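Local structure of putative phosphomannomutase (Thermus thermophilus, 1TUO) at residues A[51-56]-A[102-107]; A[80-85]-A[154-159]; A[264-269]-A[379-384]; A[289-294]-A[427-432]. The protein probably acts as a magnesium-dependent phosphosugar mutase of the phosphohexose mutase family, moving a phosphate between positions of a sugar, possibly with phosphopentomutase activity. All blocks are in the same frame, centred on the assembly; numbering follows the deposited sequence.

Interaction 1 of 4, residues A[51-56]-A[102-107]; sequences VVVGHD and GGAMLT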
loop_
_atom_site.group_PDB
_atom_site.type_symbol
_atom_site.label_atom_id
_atom_site.label_comp_id
_atom_site.label_asym_id
_atom_site.label_seq_id
_atom_site.Cartn_x
_atom_site.Cartn_y
_atom_site.Cartn_z
ATOM N N VAL A 51 2.356 1.255 -23.072
ATOM C CA VAL A 51 1.901 0.561 -21.870
ATOM C C VAL A 51 3.144 0.084 -21.152
ATOM O O VAL A 51 4.050 -0.458 -21.781
ATOM C CB VAL A 51 1.046 -0.686 -22.190
ATOM C CG1 VAL A 51 0.619 -1.369 -20.883
ATOM C CG2 VAL A 51 -0.178 -0.290 -22.999
ATOM N N VAL A 52 3.185 0.294 -19.841
ATOM C CA VAL A 52 4.318 -0.149 -19.042
ATOM C C VAL A 52 3.866 -1.357 -18.239
ATOM O O VAL A 52 2.794 -1.338 -17.638
ATOM C CB VAL A 52 4.797 0.959 -18.087
ATOM C CG1 VAL A 52 6.061 0.515 -17.372
ATOM C CG2 VAL A 52 5.073 2.239 -18.879
ATOM N N VAL A 53 4.670 -2.415 -18.261
ATOM C CA VAL A 53 4.347 -3.642 -17.532
ATOM C C VAL A 53 5.424 -3.907 -16.486
ATOM O O VAL A 53 6.606 -3.674 -16.729
ATOM C CB VAL A 53 4.287 -4.858 -18.490
ATOM C CG1 VAL A 53 3.995 -6.143 -17.697
ATOM C CG2 VAL A 53 3.204 -4.640 -19.538
ATOM N N GLY A 54 5.012 -4.392 -15.321
ATOM C CA GLY A 54 5.972 -4.700 -14.279
ATOM C C GLY A 54 5.542 -5.957 -13.550
ATOM O O GLY A 54 4.424 -6.437 -13.748
ATOM N N HIS A 55 6.425 -6.500 -12.714
ATOM C CA HIS A 55 6.090 -7.703 -11.947
ATOM C C HIS A 55 6.830 -7.696 -10.616
ATOM O O HIS A 55 7.820 -6.987 -10.471
ATOM C CB HIS A 55 6.477 -8.949 -12.739
ATOM C CG HIS A 55 7.949 -9.089 -12.967
ATOM N ND1 HIS A 55 8.794 -9.681 -12.051
ATOM C CD2 HIS A 55 8.725 -8.727 -14.015
ATOM C CE1 HIS A 55 10.026 -9.678 -12.527
ATOM N NE2 HIS A 55 10.011 -9.106 -13.718
ATOM N N ASP A 56 6.348 -8.473 -9.645
ATOM C CA ASP A 56 7.019 -8.541 -8.352
ATOM C C ASP A 56 7.864 -9.813 -8.271
ATOM O O ASP A 56 8.305 -10.311 -9.304
ATOM C CB ASP A 56 6.016 -8.441 -7.192
ATOM C CG ASP A 56 4.991 -9.557 -7.178
ATOM O OD1 ASP A 56 4.015 -9.419 -6.407
ATOM O OD2 ASP A 56 5.150 -10.558 -7.908
ATOM N N GLY A 102 -1.153 3.710 -19.944
ATOM C CA GLY A 102 -1.502 2.929 -18.772
ATOM C C GLY A 102 -0.407 1.962 -18.394
ATOM O O GLY A 102 0.639 1.922 -19.035
ATOM N N GLY A 103 -0.660 1.171 -17.357
ATOM C CA GLY A 103 0.317 0.196 -16.908
ATOM C C GLY A 103 -0.361 -1.031 -16.331
ATOM O O GLY A 103 -1.513 -0.970 -15.898
ATOM N N ALA A 104 0.359 -2.148 -16.335
ATOM C CA ALA A 104 -0.161 -3.395 -15.797
ATOM C C ALA A 104 0.903 -3.949 -14.872
ATOM O O ALA A 104 2.066 -4.041 -15.242
ATOM C CB ALA A 104 -0.443 -4.380 -16.920
ATOM N N MET A 105 0.502 -4.312 -13.665
ATOM C CA MET A 105 1.455 -4.853 -12.707
ATOM C C MET A 105 1.065 -6.266 -12.278
ATOM O O MET A 105 -0.041 -6.522 -11.820
ATOM C CB MET A 105 1.483 -3.929 -11.488
ATOM C CG MET A 105 2.412 -4.441 -10.386
ATOM S SD MET A 105 4.143 -4.119 -10.750
ATOM C CE MET A 105 4.859 -5.030 -9.374
ATOM N N LEU A 106 2.007 -7.189 -12.445
ATOM C CA LEU A 106 1.783 -8.573 -12.049
ATOM C C LEU A 106 2.167 -8.655 -10.575
ATOM O O LEU A 106 3.351 -8.617 -10.216
ATOM C CB LEU A 106 2.650 -9.528 -12.880
ATOM C CG LEU A 106 2.091 -10.005 -14.231
ATOM C CD1 LEU A 106 0.887 -10.919 -13.989
ATOM C CD2 LEU A 106 1.701 -8.806 -15.103
ATOM N N THR A 107 1.151 -8.737 -9.725
ATOM C CA THR A 107 1.364 -8.815 -8.292
ATOM C C THR A 107 0.080 -9.198 -7.577
ATOM O O THR A 107 -1.013 -9.057 -8.127
ATOM C CB THR A 107 1.847 -7.447 -7.725
ATOM O OG1 THR A 107 2.192 -7.589 -6.344
ATOM C CG2 THR A 107 0.744 -6.396 -7.839
#
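Five backbone hydrogen bonds join strands 51-55 and 102-106, which run parallel, their directions 12° apart. Val-52 N gives to Gly-102 O and Ala-104 N to Val-52 O, Gly-54 N gives to Ala-104 O, and Leu-106 N meets Gly-54 O almost straight at 2.8 Å. Asp-56 N closes the ladder on Leu-106 O with a more bent bond. CA-H...O contacts lie between the rungs, the shortest, Gly-103 CA to Val-52 O at 3.0 Å, being the most bent.

Strand 78-82 pairs with the other edge of 51-55, in the mixed sheet of the first alpha/beta/alpha domain of the phosphohexomutase fold, and helices 61-75 and 88-97 pack on its two faces.

On the face of Val-53 and Leu-106 the side chains meet lightly, Val-53 CG1 lying 4.4 Å from Leu-106 CD2. On the other face Gly-54 leaves room for Met-105, whose chain bends at chi2 (78°) so that SD passes 3.6 Å from Gly-54 C and CE reaches His-55 C.

Where the strands end, Thr-107 OG1 donates to Asp-56 OD1 at 2.6 Å, arriving from above the carboxylate plane, while Asp-56 OD2 accepts from Arg-58 N. An alanine in place of Asp-56 would remove both acceptors and would probably loosen the loops beyond the two strands. His-55 ND1 donates to Asp-56 O, in the plane of its ring.

Interaction 2 of 4, residues A[80-85]-A[154-159]; sequences VLLKGP and LDLREA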
loop_
_atom_site.group_PDB
_atom_site.type_symbol
_atom_site.label_atom_id
_atom_site.label_comp_id
_atom_site.label_asym_id
_atom_site.label_seq_id
_atom_site.Cartn_x
_atom_site.Cartn_y
_atom_site.Cartn_z
ATOM N N VAL A 80 6.742 -1.366 -22.784
ATOM C CA VAL A 80 7.988 -1.285 -22.040
ATOM C C VAL A 80 7.815 -2.177 -20.819
ATOM O O VAL A 80 6.898 -1.978 -20.026
ATOM C CB VAL A 80 8.297 0.147 -21.547
ATOM C CG1 VAL A 80 9.410 0.106 -20.501
ATOM C CG2 VAL A 80 8.720 1.024 -22.721
ATOM N N LEU A 81 8.677 -3.179 -20.691
ATOM C CA LEU A 81 8.630 -4.075 -19.545
ATOM C C LEU A 81 9.755 -3.616 -18.625
ATOM O O LEU A 81 10.888 -3.454 -19.067
ATOM C CB LEU A 81 8.878 -5.525 -19.975
ATOM C CG LEU A 81 9.051 -6.537 -18.830
ATOM C CD1 LEU A 81 7.740 -6.690 -18.071
ATOM C CD2 LEU A 81 9.501 -7.891 -19.392
ATOM N N LEU A 82 9.441 -3.389 -17.356
ATOM C CA LEU A 82 10.463 -2.954 -16.423
ATOM C C LEU A 82 11.354 -4.126 -16.054
ATOM O O LEU A 82 10.878 -5.238 -15.814
ATOM C CB LEU A 82 9.826 -2.346 -15.173
ATOM C CG LEU A 82 8.973 -1.110 -15.461
ATOM C CD1 LEU A 82 8.412 -0.559 -14.159
ATOM C CD2 LEU A 82 9.828 -0.052 -16.159
ATOM N N LYS A 83 12.653 -3.858 -16.019
ATOM C CA LYS A 83 13.663 -4.861 -15.712
ATOM C C LYS A 83 13.678 -5.358 -14.271
ATOM O O LYS A 83 13.814 -4.572 -13.325
ATOM C CB LYS A 83 15.053 -4.317 -16.062
ATOM C CG LYS A 83 16.183 -5.315 -15.824
ATOM C CD LYS A 83 17.540 -4.697 -16.121
ATOM C CE LYS A 83 18.663 -5.699 -15.889
ATOM N NZ LYS A 83 18.689 -6.189 -14.480
ATOM N N GLY A 84 13.555 -6.675 -14.125
ATOM C CA GLY A 84 13.582 -7.297 -12.817
ATOM C C GLY A 84 12.367 -7.015 -11.964
ATOM O O GLY A 84 11.471 -6.283 -12.382
ATOM N N PRO A 85 12.299 -7.602 -10.761
ATOM C CA PRO A 85 11.136 -7.341 -9.911
ATOM C C PRO A 85 11.142 -5.878 -9.497
ATOM O O PRO A 85 12.201 -5.312 -9.208
ATOM C CB PRO A 85 11.352 -8.276 -8.726
ATOM C CG PRO A 85 12.858 -8.331 -8.613
ATOM C CD PRO A 85 13.290 -8.451 -10.070
ATOM N N LEU A 154 13.234 -1.931 -19.847
ATOM C CA LEU A 154 13.980 -0.802 -19.303
ATOM C C LEU A 154 14.112 -0.775 -17.785
ATOM O O LEU A 154 13.268 -1.305 -17.061
ATOM C CB LEU A 154 13.325 0.504 -19.761
ATOM C CG LEU A 154 13.126 0.726 -21.265
ATOM C CD1 LEU A 154 12.518 2.108 -21.482
ATOM C CD2 LEU A 154 14.454 0.605 -22.011
ATOM N N ASP A 155 15.180 -0.138 -17.313
ATOM C CA ASP A 155 15.435 0.002 -15.886
ATOM C C ASP A 155 15.247 1.478 -15.543
ATOM O O ASP A 155 16.043 2.320 -15.958
ATOM C CB ASP A 155 16.863 -0.459 -15.566
ATOM C CG ASP A 155 17.220 -0.295 -14.096
ATOM O OD1 ASP A 155 16.300 -0.211 -13.254
ATOM O OD2 ASP A 155 18.432 -0.265 -13.783
ATOM N N LEU A 156 14.183 1.791 -14.806
ATOM C CA LEU A 156 13.884 3.174 -14.432
ATOM C C LEU A 156 14.123 3.484 -12.963
ATOM O O LEU A 156 13.607 4.471 -12.436
ATOM C CB LEU A 156 12.430 3.512 -14.786
ATOM C CG LEU A 156 12.195 3.915 -16.242
ATOM C CD1 LEU A 156 10.716 4.090 -16.506
ATOM C CD2 LEU A 156 12.945 5.209 -16.529
ATOM N N ARG A 157 14.914 2.645 -12.309
ATOM C CA ARG A 157 15.210 2.831 -10.902
ATOM C C ARG A 157 15.791 4.215 -10.614
ATOM O O ARG A 157 15.321 4.920 -9.722
ATOM C CB ARG A 157 16.178 1.746 -10.435
ATOM C CG ARG A 157 16.450 1.779 -8.955
ATOM C CD ARG A 157 17.318 0.618 -8.521
ATOM N NE ARG A 157 16.683 -0.664 -8.800
ATOM C CZ ARG A 157 16.921 -1.771 -8.108
ATOM N NH1 ARG A 157 17.778 -1.742 -7.097
ATOM N NH2 ARG A 157 16.305 -2.904 -8.422
ATOM N N GLU A 158 16.808 4.607 -11.377
ATOM C CA GLU A 158 17.441 5.905 -11.174
ATOM C C GLU A 158 16.449 7.053 -11.288
ATOM O O GLU A 158 16.457 7.968 -10.465
ATOM C CB GLU A 158 18.572 6.108 -12.184
ATOM C CG GLU A 158 19.797 5.236 -11.948
ATOM C CD GLU A 158 20.549 5.601 -10.681
ATOM O OE1 GLU A 158 20.106 5.204 -9.582
ATOM O OE2 GLU A 158 21.585 6.294 -10.787
ATOM N N ALA A 159 15.594 7.009 -12.306
ATOM C CA ALA A 159 14.608 8.067 -12.498
ATOM C C ALA A 159 13.623 8.095 -11.331
ATOM O O ALA A 159 13.180 9.164 -10.912
ATOM C CB ALA A 159 13.862 7.861 -13.814
HETATM O O HOH W 1 14.158 -1.765 -12.538
HETATM O O HOH W 2 14.197 -4.286 -10.633
#
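The parallel bridge of Leu-82 with Leu-154 helps to add the short strand 152-154 to the mixed sheet of the first alpha/beta/alpha domain, beside strand 78-82. Leu-154 uses both of its backbone polar groups here. Its N donates to Leu-81 O at 2.9 Å, within the carbonyl plane, and its O accepts from Lys-83 N at 2.8 Å with the donor 41° above the carbonyl plane.

The side chain of Leu-154 lies across Val-80. Leu-154 CB sits 4.0 Å from Val-80 CG1. With CG anti to the carbonyl carbon (chi1 -55°), Leu-154 CG itself comes to 3.8 Å from Val-80 CG1. At the tip, Leu-154 CD1 touches both branches, Val-80 CG1 at 3.8 Å and CG2 slightly farther. The two side chains cross at about a right angle, so the compact, branched valine offers a pair of methyls to the longer leucine. Nearby, Leu-82 CD2 rests against Leu-154 O and approaches Leu-156 CD1. Leu-82 and Leu-156 also both touch helix 88-97, so branched apolar residues suit these places.

Past the bridge the contact turns polar and reaches solvent. Leu-156 occupies the N-cap of helix 157-165, and Asp-155 OD1 accepts a weak bond from Arg-157 N. Lys-83 keeps its CB against Leu-154 O while its chain, extended as far as CE and bent only at the last torsion, leads outward. One water spans Lys-83 O and Asp-155 OD1; a second links Lys-83 O to Pro-85 O and takes a weak bond from Arg-157 NH2, at the edge of the guanidinium plane.

Interaction 3 of 4, residues A[264-269]-A[379-384]; sequences FFNPHQ and LTHAYD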
loop_
_atom_site.group_PDB
_atom_site.type_symbol
_atom_site.label_atom_id
_atom_site.label_comp_id
_atom_site.label_asym_id
_atom_site.label_seq_id
_atom_site.Cartn_x
_atom_site.Cartn_y
_atom_site.Cartn_z
ATOM N N PHE A 264 5.550 -3.253 17.754
ATOM C CA PHE A 264 4.909 -2.976 16.476
ATOM C C PHE A 264 4.297 -1.573 16.480
ATOM O O PHE A 264 3.652 -1.163 17.447
ATOM C CB PHE A 264 3.825 -4.013 16.195
ATOM C CG PHE A 264 3.176 -3.858 14.853
ATOM C CD1 PHE A 264 3.932 -3.957 13.687
ATOM C CD2 PHE A 264 1.812 -3.612 14.754
ATOM C CE1 PHE A 264 3.338 -3.811 12.443
ATOM C CE2 PHE A 264 1.208 -3.466 13.514
ATOM C CZ PHE A 264 1.972 -3.565 12.356
ATOM N N PHE A 265 4.513 -0.847 15.389
ATOM C CA PHE A 265 4.000 0.513 15.207
ATOM C C PHE A 265 3.060 0.354 14.007
ATOM O O PHE A 265 3.514 0.256 12.860
ATOM C CB PHE A 265 5.184 1.437 14.888
ATOM C CG PHE A 265 4.879 2.909 14.992
ATOM C CD1 PHE A 265 4.702 3.521 16.233
ATOM C CD2 PHE A 265 4.841 3.697 13.849
ATOM C CE1 PHE A 265 4.500 4.900 16.324
ATOM C CE2 PHE A 265 4.640 5.070 13.931
ATOM C CZ PHE A 265 4.470 5.675 15.172
ATOM N N ASN A 266 1.756 0.330 14.276
ATOM C CA ASN A 266 0.754 0.086 13.237
ATOM C C ASN A 266 0.429 1.201 12.240
ATOM O O ASN A 266 0.847 2.344 12.404
ATOM C CB ASN A 266 -0.545 -0.436 13.881
ATOM C CG ASN A 266 -1.329 0.643 14.596
ATOM O OD1 ASN A 266 -1.378 1.788 14.151
ATOM N ND2 ASN A 266 -1.976 0.274 15.697
ATOM N N PRO A 267 -0.320 0.863 11.174
ATOM C CA PRO A 267 -0.708 1.818 10.133
ATOM C C PRO A 267 -1.373 3.101 10.610
ATOM O O PRO A 267 -1.176 4.156 10.010
ATOM C CB PRO A 267 -1.627 0.993 9.244
ATOM C CG PRO A 267 -0.977 -0.359 9.304
ATOM C CD PRO A 267 -0.707 -0.508 10.783
ATOM N N HIS A 268 -2.170 3.005 11.668
ATOM C CA HIS A 268 -2.866 4.167 12.215
ATOM C C HIS A 268 -1.837 5.102 12.832
ATOM O O HIS A 268 -1.937 6.324 12.712
ATOM C CB HIS A 268 -3.866 3.718 13.281
ATOM C CG HIS A 268 -4.830 2.678 12.795
ATOM N ND1 HIS A 268 -5.911 2.980 11.995
ATOM C CD2 HIS A 268 -4.844 1.334 12.959
ATOM C CE1 HIS A 268 -6.550 1.864 11.686
ATOM N NE2 HIS A 268 -5.923 0.852 12.257
ATOM N N GLN A 269 -0.846 4.512 13.492
ATOM C CA GLN A 269 0.210 5.290 14.115
ATOM C C GLN A 269 1.075 5.917 13.029
ATOM O O GLN A 269 1.439 7.087 13.115
ATOM C CB GLN A 269 1.050 4.400 15.027
ATOM C CG GLN A 269 0.275 3.917 16.260
ATOM C CD GLN A 269 1.047 2.901 17.081
ATOM O OE1 GLN A 269 1.183 1.745 16.683
ATOM N NE2 GLN A 269 1.558 3.327 18.230
ATOM N N LEU A 379 -6.432 11.802 22.844
ATOM C CA LEU A 379 -6.922 10.429 22.775
ATOM C C LEU A 379 -5.796 9.406 22.833
ATOM O O LEU A 379 -4.666 9.688 22.429
ATOM C CB LEU A 379 -7.695 10.222 21.471
ATOM C CG LEU A 379 -8.917 11.107 21.209
ATOM C CD1 LEU A 379 -9.402 10.889 19.781
ATOM C CD2 LEU A 379 -10.015 10.775 22.213
ATOM N N THR A 380 -6.113 8.218 23.344
ATOM C CA THR A 380 -5.155 7.123 23.415
ATOM C C THR A 380 -5.610 6.136 22.341
ATOM O O THR A 380 -6.806 6.012 22.078
ATOM C CB THR A 380 -5.172 6.435 24.797
ATOM O OG1 THR A 380 -4.727 7.364 25.797
ATOM C CG2 THR A 380 -4.261 5.220 24.797
ATOM N N HIS A 381 -4.662 5.436 21.729
ATOM C CA HIS A 381 -4.970 4.506 20.651
ATOM C C HIS A 381 -4.583 3.055 20.884
ATOM O O HIS A 381 -3.487 2.757 21.354
ATOM C CB HIS A 381 -4.289 4.983 19.361
ATOM C CG HIS A 381 -4.321 3.979 18.250
ATOM N ND1 HIS A 381 -5.398 3.839 17.401
ATOM C CD2 HIS A 381 -3.415 3.049 17.864
ATOM C CE1 HIS A 381 -5.154 2.867 16.540
ATOM N NE2 HIS A 381 -3.957 2.370 16.800
ATOM N N ALA A 382 -5.496 2.160 20.523
ATOM C CA ALA A 382 -5.287 0.718 20.610
ATOM C C ALA A 382 -6.129 0.149 19.475
ATOM O O ALA A 382 -7.218 0.650 19.197
ATOM C CB ALA A 382 -5.758 0.175 21.962
ATOM N N TYR A 383 -5.639 -0.890 18.815
ATOM C CA TYR A 383 -6.384 -1.439 17.698
ATOM C C TYR A 383 -6.078 -2.894 17.374
ATOM O O TYR A 383 -4.989 -3.396 17.659
ATOM C CB TYR A 383 -6.120 -0.557 16.466
ATOM C CG TYR A 383 -6.651 -1.100 15.162
ATOM C CD1 TYR A 383 -5.941 -2.065 14.448
ATOM C CD2 TYR A 383 -7.871 -0.665 14.648
ATOM C CE1 TYR A 383 -6.430 -2.585 13.260
ATOM C CE2 TYR A 383 -8.373 -1.182 13.454
ATOM C CZ TYR A 383 -7.644 -2.142 12.770
ATOM O OH TYR A 383 -8.126 -2.677 11.600
ATOM N N ASP A 384 -7.061 -3.562 16.780
ATOM C CA ASP A 384 -6.913 -4.950 16.359
ATOM C C ASP A 384 -8.030 -5.313 15.392
ATOM O O ASP A 384 -9.063 -4.640 15.342
ATOM C CB ASP A 384 -6.952 -5.901 17.556
ATOM C CG ASP A 384 -6.400 -7.274 17.216
ATOM O OD1 ASP A 384 -6.551 -8.211 18.032
ATOM O OD2 ASP A 384 -5.804 -7.406 16.125
HETATM O O HOH W 3 -2.174 -2.757 16.373
#
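The chain of 264-269 leaves strand 264-265 and turns at Asn-266 into helix 267-280, whereas 379-384 runs extended into strand 382-386. The backbones stay well apart, CA to CA 8.4 Å at Gln-269 and His-381, so side chains make the contact.

Asn-266 and Gln-269 form a capping box. Asn-266 OD1 accepts from Gln-269 N nearly along its C=O axis and more weakly from His-268 N; Gln-269 OE1 in turn accepts from Asn-266 N. Held this way, the amide of Asn-266 sends ND2 tip to tip into the edge of His-381, donating to NE2 at 3.1 Å, in the ring plane, with the amide turned 82° from the ring. His-381 NE2 is thus an acceptor, while ND1 bonds Glu-444. A water also joins Asn-266 ND2 to Tyr-383 O. An alanine in place of Asn-266 would remove the side-chain cap of the helix together with the bond to His-381, and would probably leave that ring less firmly oriented.

His-268 points its edge at the face of Tyr-383, NE2 lying 3.2 Å above the ring plane over its centre. His-268 ND1 accepts from Thr-294 N, and His-268 CB packs 3.6 Å from His-381 CE1.

Capping box and aromatic cluster of His-268, His-381 and Tyr-383 together make an interdomain contact, joining the start of a helix in the third alpha/beta/alpha domain to an edge strand of the C-terminal domain.

Interaction 4 of 4, residues A[289-294]-A[427-432]; sequences KNFAVT and WVLFRA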
loop_
_atom_site.group_PDB
_atom_site.type_symbol
_atom_site.label_atom_id
_atom_site.label_comp_id
_atom_site.label_asym_id
_atom_site.label_seq_id
_atom_site.Cartn_x
_atom_site.Cartn_y
_atom_site.Cartn_z
ATOM N N LYS A 289 -8.944 9.372 4.281
ATOM C CA LYS A 289 -8.794 8.079 4.953
ATOM C C LYS A 289 -9.979 7.175 4.668
ATOM O O LYS A 289 -11.096 7.654 4.478
ATOM C CB LYS A 289 -8.687 8.284 6.471
ATOM C CG LYS A 289 -9.862 9.070 7.067
ATOM C CD LYS A 289 -9.946 8.964 8.596
ATOM C CE LYS A 289 -11.000 7.941 9.024
ATOM N NZ LYS A 289 -11.282 7.952 10.497
ATOM N N ASN A 290 -9.757 5.863 4.627
ATOM C CA ASN A 290 -10.898 4.990 4.406
ATOM C C ASN A 290 -11.623 4.787 5.736
ATOM O O ASN A 290 -11.144 5.208 6.795
ATOM C CB ASN A 290 -10.498 3.650 3.750
ATOM C CG ASN A 290 -9.826 2.669 4.705
ATOM O OD1 ASN A 290 -10.030 2.699 5.921
ATOM N ND2 ASN A 290 -9.043 1.757 4.133
ATOM N N PHE A 291 -12.782 4.147 5.664
ATOM C CA PHE A 291 -13.660 3.908 6.806
ATOM C C PHE A 291 -13.090 3.175 8.026
ATOM O O PHE A 291 -13.622 3.310 9.126
ATOM C CB PHE A 291 -14.906 3.177 6.292
ATOM C CG PHE A 291 -16.123 3.333 7.160
ATOM C CD1 PHE A 291 -16.480 4.576 7.671
ATOM C CD2 PHE A 291 -16.957 2.241 7.404
ATOM C CE1 PHE A 291 -17.653 4.737 8.411
ATOM C CE2 PHE A 291 -18.130 2.390 8.139
ATOM C CZ PHE A 291 -18.480 3.640 8.644
ATOM N N ALA A 292 -12.021 2.407 7.846
ATOM C CA ALA A 292 -11.453 1.651 8.961
ATOM C C ALA A 292 -10.245 2.310 9.620
ATOM O O ALA A 292 -9.620 1.732 10.515
ATOM C CB ALA A 292 -11.093 0.239 8.497
ATOM N N VAL A 293 -9.917 3.520 9.181
ATOM C CA VAL A 293 -8.792 4.255 9.738
ATOM C C VAL A 293 -9.160 4.923 11.066
ATOM O O VAL A 293 -10.285 5.381 11.255
ATOM C CB VAL A 293 -8.293 5.334 8.740
ATOM C CG1 VAL A 293 -7.282 6.250 9.411
ATOM C CG2 VAL A 293 -7.667 4.659 7.521
ATOM N N THR A 294 -8.189 4.963 11.970
ATOM C CA THR A 294 -8.331 5.549 13.301
ATOM C C THR A 294 -9.016 6.906 13.308
ATOM O O THR A 294 -8.778 7.731 12.423
ATOM C CB THR A 294 -6.953 5.741 13.966
ATOM O OG1 THR A 294 -7.116 6.421 15.217
ATOM C CG2 THR A 294 -6.040 6.577 13.064
ATOM N N TRP A 427 -14.865 2.270 18.897
ATOM C CA TRP A 427 -15.599 2.002 17.668
ATOM C C TRP A 427 -15.422 0.544 17.256
ATOM O O TRP A 427 -14.331 -0.022 17.368
ATOM C CB TRP A 427 -15.125 2.951 16.542
ATOM C CG TRP A 427 -14.634 2.273 15.270
ATOM C CD1 TRP A 427 -15.270 1.290 14.558
ATOM C CD2 TRP A 427 -13.407 2.532 14.574
ATOM N NE1 TRP A 427 -14.514 0.919 13.475
ATOM C CE2 TRP A 427 -13.366 1.665 13.457
ATOM C CE3 TRP A 427 -12.336 3.412 14.784
ATOM C CZ2 TRP A 427 -12.299 1.650 12.557
ATOM C CZ3 TRP A 427 -11.273 3.396 13.885
ATOM C CH2 TRP A 427 -11.265 2.520 12.787
ATOM N N VAL A 428 -16.506 -0.056 16.778
ATOM C CA VAL A 428 -16.493 -1.439 16.325
ATOM C C VAL A 428 -17.105 -1.500 14.933
ATOM O O VAL A 428 -18.264 -1.131 14.741
ATOM C CB VAL A 428 -17.308 -2.345 17.263
ATOM C CG1 VAL A 428 -17.246 -3.780 16.772
ATOM C CG2 VAL A 428 -16.770 -2.237 18.683
ATOM N N LEU A 429 -16.321 -1.973 13.971
ATOM C CA LEU A 429 -16.769 -2.061 12.588
ATOM C C LEU A 429 -16.884 -3.491 12.081
ATOM O O LEU A 429 -15.937 -4.271 12.185
ATOM C CB LEU A 429 -15.801 -1.289 11.683
ATOM C CG LEU A 429 -15.982 -1.406 10.164
ATOM C CD1 LEU A 429 -17.284 -0.732 9.748
ATOM C CD2 LEU A 429 -14.799 -0.757 9.456
ATOM N N PHE A 430 -18.050 -3.824 11.533
ATOM C CA PHE A 430 -18.279 -5.146 10.962
ATOM C C PHE A 430 -18.307 -4.979 9.443
ATOM O O PHE A 430 -19.061 -4.157 8.920
ATOM C CB PHE A 430 -19.626 -5.732 11.411
ATOM C CG PHE A 430 -19.811 -5.789 12.900
ATOM C CD1 PHE A 430 -20.215 -4.663 13.608
ATOM C CD2 PHE A 430 -19.607 -6.978 13.592
ATOM C CE1 PHE A 430 -20.416 -4.720 14.985
ATOM C CE2 PHE A 430 -19.804 -7.045 14.970
ATOM C CZ PHE A 430 -20.210 -5.917 15.666
ATOM N N ARG A 431 -17.484 -5.750 8.741
ATOM C CA ARG A 431 -17.431 -5.696 7.282
ATOM C C ARG A 431 -17.462 -7.096 6.689
ATOM O O ARG A 431 -16.555 -7.895 6.923
ATOM C CB ARG A 431 -16.167 -4.972 6.811
ATOM C CG ARG A 431 -16.278 -3.459 6.825
ATOM C CD ARG A 431 -14.972 -2.798 6.400
ATOM N NE ARG A 431 -14.482 -3.290 5.115
ATOM C CZ ARG A 431 -15.141 -3.178 3.965
ATOM N NH1 ARG A 431 -16.327 -2.590 3.934
ATOM N NH2 ARG A 431 -14.610 -3.655 2.845
ATOM N N ALA A 432 -18.506 -7.385 5.920
ATOM C CA ALA A 432 -18.651 -8.693 5.292
ATOM C C ALA A 432 -17.989 -8.713 3.918
ATOM O O ALA A 432 -18.662 -8.599 2.892
ATOM C CB ALA A 432 -20.128 -9.050 5.165
#
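Lys-289 NZ is gripped three times: by Val-293 O at 2.9 Å, by Thr-294 O at 3.2 Å, and by a salt bridge to Asp-298. A long, flexible lysine suits this place because it can reach across the turn and bring a charge to two carbonyls, both met from above their planes. Within the turn, Asn-290 OD1 accepts from Ala-292 N at 2.8 Å, an Asx turn, and Val-293 N bonds Asn-290 O in a type I beta turn.

This turn starts at the end of strand 286-290 of the third alpha/beta/alpha domain and meets strand 426-431 of the C-terminal domain's antiparallel sheet, so the contact joins two domains.

No hydrogen bond crosses it. Trp-427, its chi1 at an unusual 124°, brings the edge of its six-membered ring to the turn: CH2 comes 2.9 Å from Ala-292 O, close to the ring plane, and CZ3 lies 3.7 Å from Thr-294 CA. At that distance the meeting with Ala-292 O is tight, and this oxygen is buried by it with no hydrogen-bond partner. Leu-429 divides its methyls, CD1 touching Phe-291 CE2 at 3.6 Å and CD2 packing 4.0 Å from Ala-292 CB, where a small side chain lets the strand approach. Lys-420 makes cation-pi contacts with both Phe-291 and Trp-427.

In the fold
From the N terminus, interaction 1 closes a loop from strand 50-55 to strand 102-106. Interaction 2 opens within that loop, at strand 78-82, and closes beyond it at 154-159, so the two cross; strands 50-55 and 78-82 are neighbours, and both contacts lie in one sheet of the first domain and join part of it. Both are complete before interaction 3 opens at 264-269. Interaction 4 starts inside the loop of interaction 3 and ends after it, a second crossing pair. These two touch each other and tie the third domain to the C-terminal one. The pairs lie on opposite sides of the chain's centre, interactions 1 and 4 having nearest atoms about 17 Å apart.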